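Local structure of alpha-fucosidase (Bifidobacterium bifidum, 2EAB) at residues G82-S87 and P289-G294; T88-G93 and A130-N135; I511-Y516 and V583-N588; L534-S539 and R630-A635. The protein probably removes alpha-1,2-linked L-fucose from glycans by hydrolysis, this chain being the calcium-binding catalytic part (glycoside hydrolase family 95) of a longer, probably membrane-anchored protein. All coordinates share one frame; numbering follows the deposited sequence.

Contact 1: G82-S87 and P289-G294; sequences GGPGSS and PSYRTG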
# COMPACT_ATOMS: atom_id res chain seq x y z
N GLY A 82 3.89 -20.26 8.79
CA GLY A 82 3.60 -20.84 7.49
C GLY A 82 4.86 -21.18 6.71
O GLY A 82 5.98 -21.04 7.20
N GLY A 83 4.67 -21.65 5.48
CA GLY A 83 5.79 -21.86 4.57
C GLY A 83 6.52 -23.18 4.80
O GLY A 83 6.04 -24.05 5.53
N PRO A 84 7.69 -23.34 4.18
CA PRO A 84 8.42 -24.60 4.31
C PRO A 84 8.73 -24.88 5.78
O PRO A 84 9.07 -23.97 6.53
CB PRO A 84 9.69 -24.37 3.49
CG PRO A 84 9.82 -22.89 3.37
CD PRO A 84 8.42 -22.36 3.35
N GLY A 85 8.55 -26.14 6.17
CA GLY A 85 8.73 -26.53 7.56
C GLY A 85 7.45 -26.55 8.37
O GLY A 85 7.43 -27.10 9.47
N SER A 86 6.37 -25.97 7.85
CA SER A 86 5.08 -25.99 8.54
C SER A 86 4.31 -27.29 8.31
O SER A 86 3.30 -27.55 8.99
CB SER A 86 4.22 -24.80 8.11
OG SER A 86 3.87 -24.91 6.74
N SER A 87 4.76 -28.08 7.34
CA SER A 87 4.27 -29.42 7.06
C SER A 87 5.40 -30.14 6.35
O SER A 87 6.42 -29.54 6.03
CB SER A 87 3.06 -29.39 6.14
OG SER A 87 3.47 -29.11 4.81
N PRO A 289 13.08 -22.31 -2.71
CA PRO A 289 11.93 -22.74 -1.91
C PRO A 289 12.08 -22.76 -0.39
O PRO A 289 11.10 -23.00 0.29
CB PRO A 289 11.71 -24.16 -2.41
CG PRO A 289 13.11 -24.66 -2.62
CD PRO A 289 13.93 -23.47 -3.07
N SER A 290 13.29 -22.54 0.14
CA SER A 290 13.54 -22.77 1.57
C SER A 290 13.18 -21.59 2.47
O SER A 290 12.91 -21.78 3.66
CB SER A 290 14.99 -23.16 1.82
OG SER A 290 15.85 -22.04 1.68
N TYR A 291 13.21 -20.39 1.91
CA TYR A 291 12.89 -19.15 2.63
C TYR A 291 13.65 -18.97 3.95
O TYR A 291 13.10 -18.47 4.93
CB TYR A 291 11.37 -19.00 2.84
CG TYR A 291 10.64 -18.81 1.53
CD1 TYR A 291 10.46 -17.54 1.01
CD2 TYR A 291 10.16 -19.90 0.81
CE1 TYR A 291 9.80 -17.35 -0.21
CE2 TYR A 291 9.50 -19.73 -0.40
CZ TYR A 291 9.32 -18.46 -0.91
OH TYR A 291 8.67 -18.31 -2.11
N ARG A 292 14.93 -19.34 3.94
CA ARG A 292 15.82 -19.17 5.09
C ARG A 292 17.19 -18.67 4.67
O ARG A 292 17.64 -18.95 3.56
CB ARG A 292 15.98 -20.47 5.88
CG ARG A 292 14.70 -21.04 6.47
CD ARG A 292 14.12 -20.14 7.56
NE ARG A 292 13.01 -20.78 8.27
CZ ARG A 292 11.74 -20.75 7.88
NH1 ARG A 292 11.39 -20.10 6.78
NH2 ARG A 292 10.82 -21.37 8.60
N THR A 293 17.87 -17.96 5.57
CA THR A 293 19.23 -17.51 5.31
C THR A 293 20.24 -18.65 5.37
O THR A 293 21.32 -18.56 4.77
CB THR A 293 19.70 -16.45 6.32
OG1 THR A 293 19.64 -17.00 7.64
CG2 THR A 293 18.83 -15.20 6.23
N GLY A 294 19.92 -19.71 6.12
CA GLY A 294 20.87 -20.79 6.36
C GLY A 294 21.70 -20.58 7.62
O GLY A 294 22.54 -21.42 7.96
O HOH W 1 8.76 -21.25 6.59
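The pyrrolidine ring of P84 overlaps the backbone of P289 and S290 and reaches the ring of Y291. Its CG does most of the touching: it lies 3.3 Å from P289 O and 3.3 Å from S290 O, so two successive carbonyl oxygens close on a single carbon. CD then turns to the tyrosine, 3.9 Å from Y291 CD2, with the two side chains crossing at about a right angle.

Beside the proline, one water ties the loops together. Water 1 donates to P84 O at 2.7 Å and to G82 O at 2.9 Å, and accepts from R292 NH1, lying in the guanidinium plane at its edge. The arginine is bent at CG (chi2 -66°), which folds it back along its own backbone, and NH1 also donates to Y291 O at 3.0 Å. That bond is nearly straight at the donor (167°) but meets the carbonyl from well above its plane, while staying in the plane of the guanidinium. NH1 is thus held by two partners, which fixes the group's rotation next to P84 O.

P84 is itself set in place by a type II turn from G83 to S86, in which G83 O accepts from both S86 N and S86 OG, the latter at 2.6 Å.

This surface contact, with no helix or strand in either segment, ties loops leaving the two antiparallel sheets of the N-terminal domain. Residues 82-87 follow strand 69-76 of the seven-stranded sheet and precede helix 96-99, whereas residues 289-294 connect strand 273-282 of the nine-stranded sheet to helix 297-314.

Contact 2: T88-G93 and A130-N135; sequences TSYNGG and AAEQGN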
# COMPACT_ATOMS: atom_id res chain seq x y z
N THR A 88 5.21 -31.43 6.08
CA THR A 88 6.22 -32.20 5.35
C THR A 88 6.05 -32.08 3.83
O THR A 88 6.83 -32.65 3.07
CB THR A 88 6.19 -33.70 5.76
OG1 THR A 88 4.89 -34.24 5.52
CG2 THR A 88 6.55 -33.85 7.24
N SER A 89 5.04 -31.33 3.39
CA SER A 89 4.69 -31.30 1.97
C SER A 89 4.36 -29.91 1.43
O SER A 89 3.71 -29.79 0.39
CB SER A 89 3.54 -32.28 1.70
OG SER A 89 2.41 -31.96 2.48
N TYR A 90 4.82 -28.86 2.12
CA TYR A 90 4.51 -27.49 1.71
C TYR A 90 4.82 -27.26 0.23
O TYR A 90 5.95 -27.49 -0.21
CB TYR A 90 5.28 -26.48 2.56
CG TYR A 90 4.91 -25.06 2.20
CD1 TYR A 90 3.75 -24.48 2.69
CD2 TYR A 90 5.71 -24.30 1.34
CE1 TYR A 90 3.38 -23.18 2.35
CE2 TYR A 90 5.36 -22.98 0.99
CZ TYR A 90 4.19 -22.44 1.50
OH TYR A 90 3.81 -21.15 1.19
N ASN A 91 3.82 -26.78 -0.49
CA ASN A 91 3.92 -26.52 -1.93
C ASN A 91 3.09 -25.29 -2.30
O ASN A 91 2.38 -25.28 -3.31
CB ASN A 91 3.47 -27.76 -2.72
CG ASN A 91 3.76 -27.66 -4.21
OD1 ASN A 91 4.75 -27.06 -4.63
ND2 ASN A 91 2.90 -28.27 -5.01
N GLY A 92 3.18 -24.26 -1.46
CA GLY A 92 2.52 -22.98 -1.73
C GLY A 92 1.01 -23.02 -1.77
O GLY A 92 0.39 -22.08 -2.29
N GLY A 93 0.43 -24.09 -1.23
CA GLY A 93 -1.02 -24.27 -1.23
C GLY A 93 -1.58 -24.94 -2.47
O GLY A 93 -2.79 -25.19 -2.54
N ALA A 130 -4.28 -24.19 7.00
CA ALA A 130 -4.05 -22.88 7.62
C ALA A 130 -2.68 -22.75 8.29
O ALA A 130 -2.17 -21.64 8.43
CB ALA A 130 -5.16 -22.55 8.60
N ALA A 131 -2.10 -23.88 8.71
CA ALA A 131 -0.75 -23.90 9.28
C ALA A 131 0.31 -23.67 8.21
O ALA A 131 1.37 -23.11 8.50
CB ALA A 131 -0.50 -25.21 10.01
N GLU A 132 0.05 -24.14 7.00
CA GLU A 132 0.94 -23.88 5.86
C GLU A 132 0.82 -22.44 5.39
O GLU A 132 1.82 -21.81 5.02
CB GLU A 132 0.62 -24.79 4.69
CG GLU A 132 1.08 -26.23 4.83
CD GLU A 132 0.91 -27.01 3.54
OE1 GLU A 132 0.13 -26.56 2.67
OE2 GLU A 132 1.56 -28.06 3.40
N GLN A 133 -0.40 -21.91 5.37
CA GLN A 133 -0.60 -20.54 4.96
C GLN A 133 0.12 -19.61 5.93
O GLN A 133 0.89 -18.74 5.52
CB GLN A 133 -2.08 -20.20 4.90
CG GLN A 133 -2.33 -18.81 4.36
CD GLN A 133 -3.79 -18.54 4.03
OE1 GLN A 133 -4.65 -19.43 4.11
NE2 GLN A 133 -4.07 -17.31 3.62
N GLY A 134 -0.13 -19.80 7.22
CA GLY A 134 0.45 -18.96 8.24
C GLY A 134 -0.09 -17.55 8.21
O GLY A 134 -1.13 -17.28 7.61
N ASN A 135 0.61 -16.66 8.90
CA ASN A 135 0.22 -15.27 9.04
C ASN A 135 1.35 -14.47 9.68
O ASN A 135 2.35 -15.04 10.12
CB ASN A 135 -1.11 -15.11 9.81
CG ASN A 135 -1.06 -15.57 11.27
OD1 ASN A 135 -0.12 -16.23 11.73
ND2 ASN A 135 -2.11 -15.23 12.00
O HOH W 2 0.48 -30.07 2.18
O HOH W 3 2.74 -19.21 3.43
O HOH W 4 1.05 -26.60 0.10
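The ring of Y90 and the side chain of E132 lie against each other, with E132 CB in the ring plane at its edge, 3.7 Å from Y90 CD1. The carboxylate and the ring are turned steeply, their planes 76° apart. Y90 CG is anti to the backbone N (chi1 -177°), which swings the ring across the helix end and leaves CE1 3.4 Å from E132 O. One face of the same ring carries G92 N, 3.5 Å above the plane and offset toward the rim.

The hydrogen bonds between the segments run through water. OE1 of E132 accepts from water 4 at 2.7 Å, and that water in turn accepts from both N91 N and G93 N, so a single solvent molecule links the carboxylate to two amides of the loop. OE2 accepts from water 2 at 2.6 Å, which lies 2.7 Å from S89 OG. A direct bond from S87 OG to OE2 adds a third grip on the carboxylate. The phenol end of Y90 is held mainly elsewhere, by Y490 O.

Cut back to alanine, E132 would keep its CB at the ring edge, but S87 OG and waters 2 and 4 would probably lose this acceptor and Y90 CD1 the packing of CG and CD.

Just past helix 130-133, G134 has positive phi and turns the chain away. Water bridges join a loop to a short helix, both within the long, strand-free excursion between neighbouring antiparallel strands 69-76 and 140-145 of the N-terminal domain.

Contact 3: I511-Y516 and V583-N588; sequences ILQNVY and VWQMLN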
# COMPACT_ATOMS: atom_id res chain seq x y z
N ILE A 511 -1.16 -5.95 -9.54
CA ILE A 511 0.02 -5.52 -8.79
C ILE A 511 1.16 -5.11 -9.73
O ILE A 511 1.97 -4.26 -9.38
CB ILE A 511 0.47 -6.57 -7.74
CG1 ILE A 511 1.29 -5.92 -6.62
CG2 ILE A 511 1.24 -7.73 -8.39
CD1 ILE A 511 0.48 -4.97 -5.74
N LEU A 512 1.21 -5.70 -10.93
CA LEU A 512 2.16 -5.25 -11.94
C LEU A 512 1.98 -3.80 -12.35
O LEU A 512 2.93 -3.16 -12.81
CB LEU A 512 2.18 -6.17 -13.15
CG LEU A 512 2.86 -7.53 -12.90
CD1 LEU A 512 2.56 -8.48 -14.04
CD2 LEU A 512 4.36 -7.40 -12.69
N GLN A 513 0.76 -3.27 -12.21
CA GLN A 513 0.58 -1.83 -12.44
C GLN A 513 1.41 -1.01 -11.47
O GLN A 513 2.10 -0.07 -11.88
CB GLN A 513 -0.88 -1.42 -12.32
CG GLN A 513 -1.76 -1.89 -13.46
CD GLN A 513 -3.11 -1.21 -13.47
OE1 GLN A 513 -3.21 0.00 -13.29
NE2 GLN A 513 -4.16 -1.99 -13.71
N ASN A 514 1.35 -1.35 -10.18
CA ASN A 514 2.14 -0.64 -9.18
C ASN A 514 3.63 -0.74 -9.48
O ASN A 514 4.38 0.22 -9.29
CB ASN A 514 1.90 -1.21 -7.77
CG ASN A 514 0.49 -0.99 -7.27
OD1 ASN A 514 0.24 -0.09 -6.46
ND2 ASN A 514 -0.43 -1.83 -7.70
N VAL A 515 4.04 -1.90 -9.97
CA VAL A 515 5.43 -2.15 -10.32
C VAL A 515 5.85 -1.28 -11.52
O VAL A 515 6.88 -0.61 -11.46
CB VAL A 515 5.71 -3.65 -10.57
CG1 VAL A 515 7.11 -3.87 -11.10
CG2 VAL A 515 5.50 -4.45 -9.30
N TYR A 516 5.04 -1.29 -12.58
CA TYR A 516 5.36 -0.50 -13.76
C TYR A 516 5.43 1.00 -13.45
O TYR A 516 6.22 1.73 -14.05
CB TYR A 516 4.39 -0.78 -14.92
CG TYR A 516 4.80 -0.02 -16.16
CD1 TYR A 516 5.93 -0.40 -16.88
CD2 TYR A 516 4.10 1.11 -16.58
CE1 TYR A 516 6.34 0.32 -18.00
CE2 TYR A 516 4.51 1.83 -17.71
CZ TYR A 516 5.64 1.43 -18.41
OH TYR A 516 6.07 2.12 -19.52
N VAL A 583 -6.31 -6.83 -17.58
CA VAL A 583 -5.46 -7.44 -18.61
C VAL A 583 -5.14 -6.43 -19.71
O VAL A 583 -4.00 -6.37 -20.19
CB VAL A 583 -6.05 -8.76 -19.14
CG1 VAL A 583 -5.23 -9.30 -20.32
CG2 VAL A 583 -6.09 -9.79 -18.02
N TRP A 584 -6.13 -5.62 -20.09
CA TRP A 584 -5.92 -4.54 -21.04
C TRP A 584 -4.82 -3.61 -20.56
O TRP A 584 -3.91 -3.26 -21.33
CB TRP A 584 -7.23 -3.79 -21.27
CG TRP A 584 -7.16 -2.69 -22.29
CD1 TRP A 584 -7.44 -2.79 -23.63
CD2 TRP A 584 -6.80 -1.33 -22.06
NE1 TRP A 584 -7.28 -1.57 -24.24
CE2 TRP A 584 -6.89 -0.66 -23.30
CE3 TRP A 584 -6.42 -0.60 -20.92
CZ2 TRP A 584 -6.60 0.71 -23.43
CZ3 TRP A 584 -6.13 0.75 -21.06
CH2 TRP A 584 -6.23 1.39 -22.31
N GLN A 585 -4.87 -3.22 -19.29
CA GLN A 585 -3.87 -2.31 -18.74
C GLN A 585 -2.49 -2.94 -18.72
O GLN A 585 -1.50 -2.25 -19.01
CB GLN A 585 -4.24 -1.85 -17.33
CG GLN A 585 -3.54 -0.56 -16.95
CD GLN A 585 -4.07 0.61 -17.74
OE1 GLN A 585 -5.23 0.99 -17.61
NE2 GLN A 585 -3.23 1.17 -18.61
N MET A 586 -2.42 -4.22 -18.39
CA MET A 586 -1.14 -4.92 -18.36
C MET A 586 -0.51 -4.96 -19.74
O MET A 586 0.68 -4.69 -19.89
CB MET A 586 -1.29 -6.34 -17.81
CG MET A 586 0.04 -7.07 -17.73
SD MET A 586 -0.09 -8.76 -17.19
CE MET A 586 -1.04 -9.49 -18.54
N LEU A 587 -1.29 -5.32 -20.75
CA LEU A 587 -0.77 -5.36 -22.11
C LEU A 587 -0.34 -3.97 -22.58
O LEU A 587 0.67 -3.83 -23.27
CB LEU A 587 -1.79 -5.98 -23.07
CG LEU A 587 -2.10 -7.47 -22.85
CD1 LEU A 587 -3.24 -7.91 -23.74
CD2 LEU A 587 -0.86 -8.35 -23.07
N ASN A 588 -1.11 -2.96 -22.18
CA ASN A 588 -0.77 -1.57 -22.47
C ASN A 588 0.59 -1.20 -21.87
O ASN A 588 1.48 -0.70 -22.58
CB ASN A 588 -1.89 -0.67 -21.94
CG ASN A 588 -1.95 0.67 -22.65
OD1 ASN A 588 -1.10 1.02 -23.46
ND2 ASN A 588 -2.99 1.44 -22.34
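Apolar packing joins L512 and M586, where the leucine methyl CD1 rests 4.1 Å from the thioether SD. The two side chains cross at a slant. M586 stays extended as far as SD and bends only at its last torsion (chi3 64°).

A second kind of contact pairs two glutamines without any hydrogen bond between them. The amide of Q513 lies against the aliphatic part of Q585: Q513 CD is 3.6 Å from Q585 CG, and Q513 NE2 is 3.6 Å from Q585 CB. The chains meet at about a right angle. Q513 is extended beyond CG and reaches across to helix 577-596, whereas Q585 kinks at chi2 (69°), turning its own amide away from that of Q513; the two amide planes stand 55° apart.

The polar ends are used elsewhere. Q585 NE2 donates to D690, a calcium ligand in another structure of this protein though no metal sits there in this model, and Q513 OE1 is hydrogen-bonded to a Tris molecule, probably from the crystallisation liquor, which may mark a pocket.

Helices 507-520 and 577-596 run here in much the same direction and approach closely, Q513 CA and M586 CA being 6.9 Å apart. Helix 525-546 packs on L512 and M586, and helix 632-639 receives W584 and L587 from helix 577-596, within the helical catalytic domain.

Contact 4: L534-S539 and R630-A635; sequences LLKEES and RSWSCA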
# COMPACT_ATOMS: atom_id res chain seq x y z
N LEU A 534 9.14 -8.77 -15.89
CA LEU A 534 7.91 -9.21 -15.23
C LEU A 534 6.70 -9.16 -16.16
O LEU A 534 5.91 -10.11 -16.22
CB LEU A 534 7.62 -8.37 -13.99
CG LEU A 534 8.51 -8.64 -12.77
CD1 LEU A 534 8.43 -7.50 -11.78
CD2 LEU A 534 8.14 -9.96 -12.11
N LEU A 535 6.58 -8.05 -16.89
CA LEU A 535 5.45 -7.85 -17.79
C LEU A 535 5.49 -8.80 -18.98
O LEU A 535 4.44 -9.26 -19.42
CB LEU A 535 5.39 -6.41 -18.28
CG LEU A 535 4.85 -5.41 -17.25
CD1 LEU A 535 5.22 -4.00 -17.63
CD2 LEU A 535 3.34 -5.55 -17.09
N LYS A 536 6.69 -9.07 -19.48
CA LYS A 536 6.86 -9.97 -20.62
C LYS A 536 6.30 -11.35 -20.29
O LYS A 536 5.52 -11.92 -21.06
CB LYS A 536 8.34 -10.07 -20.97
CG LYS A 536 8.68 -11.03 -22.10
CD LYS A 536 10.19 -11.10 -22.31
CE LYS A 536 10.55 -12.14 -23.35
NZ LYS A 536 12.03 -12.22 -23.58
N GLU A 537 6.69 -11.90 -19.14
CA GLU A 537 6.27 -13.24 -18.79
C GLU A 537 4.78 -13.31 -18.40
O GLU A 537 4.12 -14.28 -18.75
CB GLU A 537 7.16 -13.86 -17.71
CG GLU A 537 6.72 -15.24 -17.26
CD GLU A 537 7.79 -16.04 -16.54
OE1 GLU A 537 8.99 -15.66 -16.54
OE2 GLU A 537 7.43 -17.08 -15.97
N GLU A 538 4.27 -12.31 -17.69
CA GLU A 538 2.84 -12.34 -17.36
C GLU A 538 1.96 -12.11 -18.59
O GLU A 538 0.87 -12.68 -18.70
CB GLU A 538 2.50 -11.37 -16.22
CG GLU A 538 1.09 -11.57 -15.64
CD GLU A 538 0.93 -12.86 -14.85
OE1 GLU A 538 1.95 -13.57 -14.65
OE2 GLU A 538 -0.22 -13.17 -14.43
N SER A 539 2.43 -11.28 -19.53
CA SER A 539 1.70 -11.09 -20.79
C SER A 539 1.74 -12.37 -21.62
O SER A 539 0.72 -12.77 -22.18
CB SER A 539 2.25 -9.90 -21.57
OG SER A 539 2.06 -8.70 -20.85
N ARG A 630 -1.01 -13.28 -32.52
CA ARG A 630 -1.41 -13.24 -31.11
C ARG A 630 -0.50 -12.28 -30.36
O ARG A 630 -0.22 -12.46 -29.17
CB ARG A 630 -1.39 -14.64 -30.49
CG ARG A 630 -2.48 -15.55 -31.03
CD ARG A 630 -2.46 -16.92 -30.37
NE ARG A 630 -1.31 -17.72 -30.77
CZ ARG A 630 -1.27 -18.54 -31.82
NH1 ARG A 630 -2.33 -18.69 -32.60
NH2 ARG A 630 -0.16 -19.22 -32.09
N SER A 631 -0.05 -11.24 -31.06
CA SER A 631 0.83 -10.23 -30.48
C SER A 631 0.12 -9.43 -29.39
O SER A 631 -1.11 -9.43 -29.29
CB SER A 631 1.36 -9.29 -31.56
OG SER A 631 0.31 -8.51 -32.10
N TRP A 632 0.91 -8.73 -28.58
CA TRP A 632 0.34 -7.94 -27.50
C TRP A 632 -0.64 -6.88 -28.02
O TRP A 632 -1.70 -6.70 -27.43
CB TRP A 632 1.43 -7.29 -26.66
CG TRP A 632 2.30 -8.28 -25.94
CD1 TRP A 632 2.08 -9.62 -25.77
CD2 TRP A 632 3.52 -7.99 -25.26
NE1 TRP A 632 3.10 -10.18 -25.04
CE2 TRP A 632 3.99 -9.20 -24.70
CE3 TRP A 632 4.26 -6.81 -25.05
CZ2 TRP A 632 5.18 -9.27 -23.98
CZ3 TRP A 632 5.45 -6.89 -24.32
CH2 TRP A 632 5.89 -8.11 -23.79
N SER A 633 -0.30 -6.20 -29.11
CA SER A 633 -1.19 -5.20 -29.71
C SER A 633 -2.51 -5.83 -30.18
O SER A 633 -3.58 -5.26 -29.98
CB SER A 633 -0.53 -4.49 -30.89
OG SER A 633 0.60 -3.75 -30.46
N CYS A 634 -2.42 -7.00 -30.80
CA CYS A 634 -3.60 -7.70 -31.26
C CYS A 634 -4.50 -8.10 -30.09
O CYS A 634 -5.68 -7.76 -30.07
CB CYS A 634 -3.21 -8.93 -32.09
SG CYS A 634 -4.63 -9.90 -32.61
N ALA A 635 -3.92 -8.78 -29.10
CA ALA A 635 -4.68 -9.22 -27.93
C ALA A 635 -5.36 -8.04 -27.24
O ALA A 635 -6.55 -8.10 -26.92
CB ALA A 635 -3.77 -9.96 -26.95
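W632 sends its indole from the start of helix 632-639 onto K536 and S539 of helix 525-546. CB points toward that helix, and with CG anti to the carbonyl carbon (chi1 -64°) the ring system extends straight at it. NE1 and CE2 come first, each 3.6 Å from S539 CB, which stands 3.4 Å above one ring face and offset toward the rim. Farther out, CZ2 lies 3.8 Å from S539 CB and equally near K536 CA. The tip, CH2, ends 3.8 Å from K536 CA, which it meets obliquely.

The serine presents its carbon to the ring while its hydroxyl is engaged: OG donates to L535 O at 2.8 Å, and S539 N reaches that same oxygen from the opposite face of the carbonyl. At the base of the tryptophan, S631 caps its helix through a weak bond from C634 N, and C634 is tied to C610 by a disulfide.

With only the methyl of an alanine where the indole lies, S539 CB and K536 CA are likely to lose their cover.

Chemically, then, the contact is carbon against indole: the lysine amine runs off to salt bridges with E477 and D601, and close fit does the rest.

In the fold
The four contacts form two touching pairs. Contact 2 is nested inside the loop closed by contact 1, their centres 10 Å apart, and E132 joins them: S87 OG lies 2.6 Å from E132 OE2 and G83 N 2.9 Å from E132 O. Contacts 3 and 4, 11 Å apart between centres, interlock through E538, whose CG is 3.4 Å from M586 SD. About 30 Å separates the centres of contacts 1 and 3. Y291 of contact 1 comes within about 8 Å, side chain to side chain, of L393, a ligand of the bound calcium. Contact 3 borders a bound Tris molecule and D690, a calcium ligand in another structure, whereas contact 4 is remote from known sites.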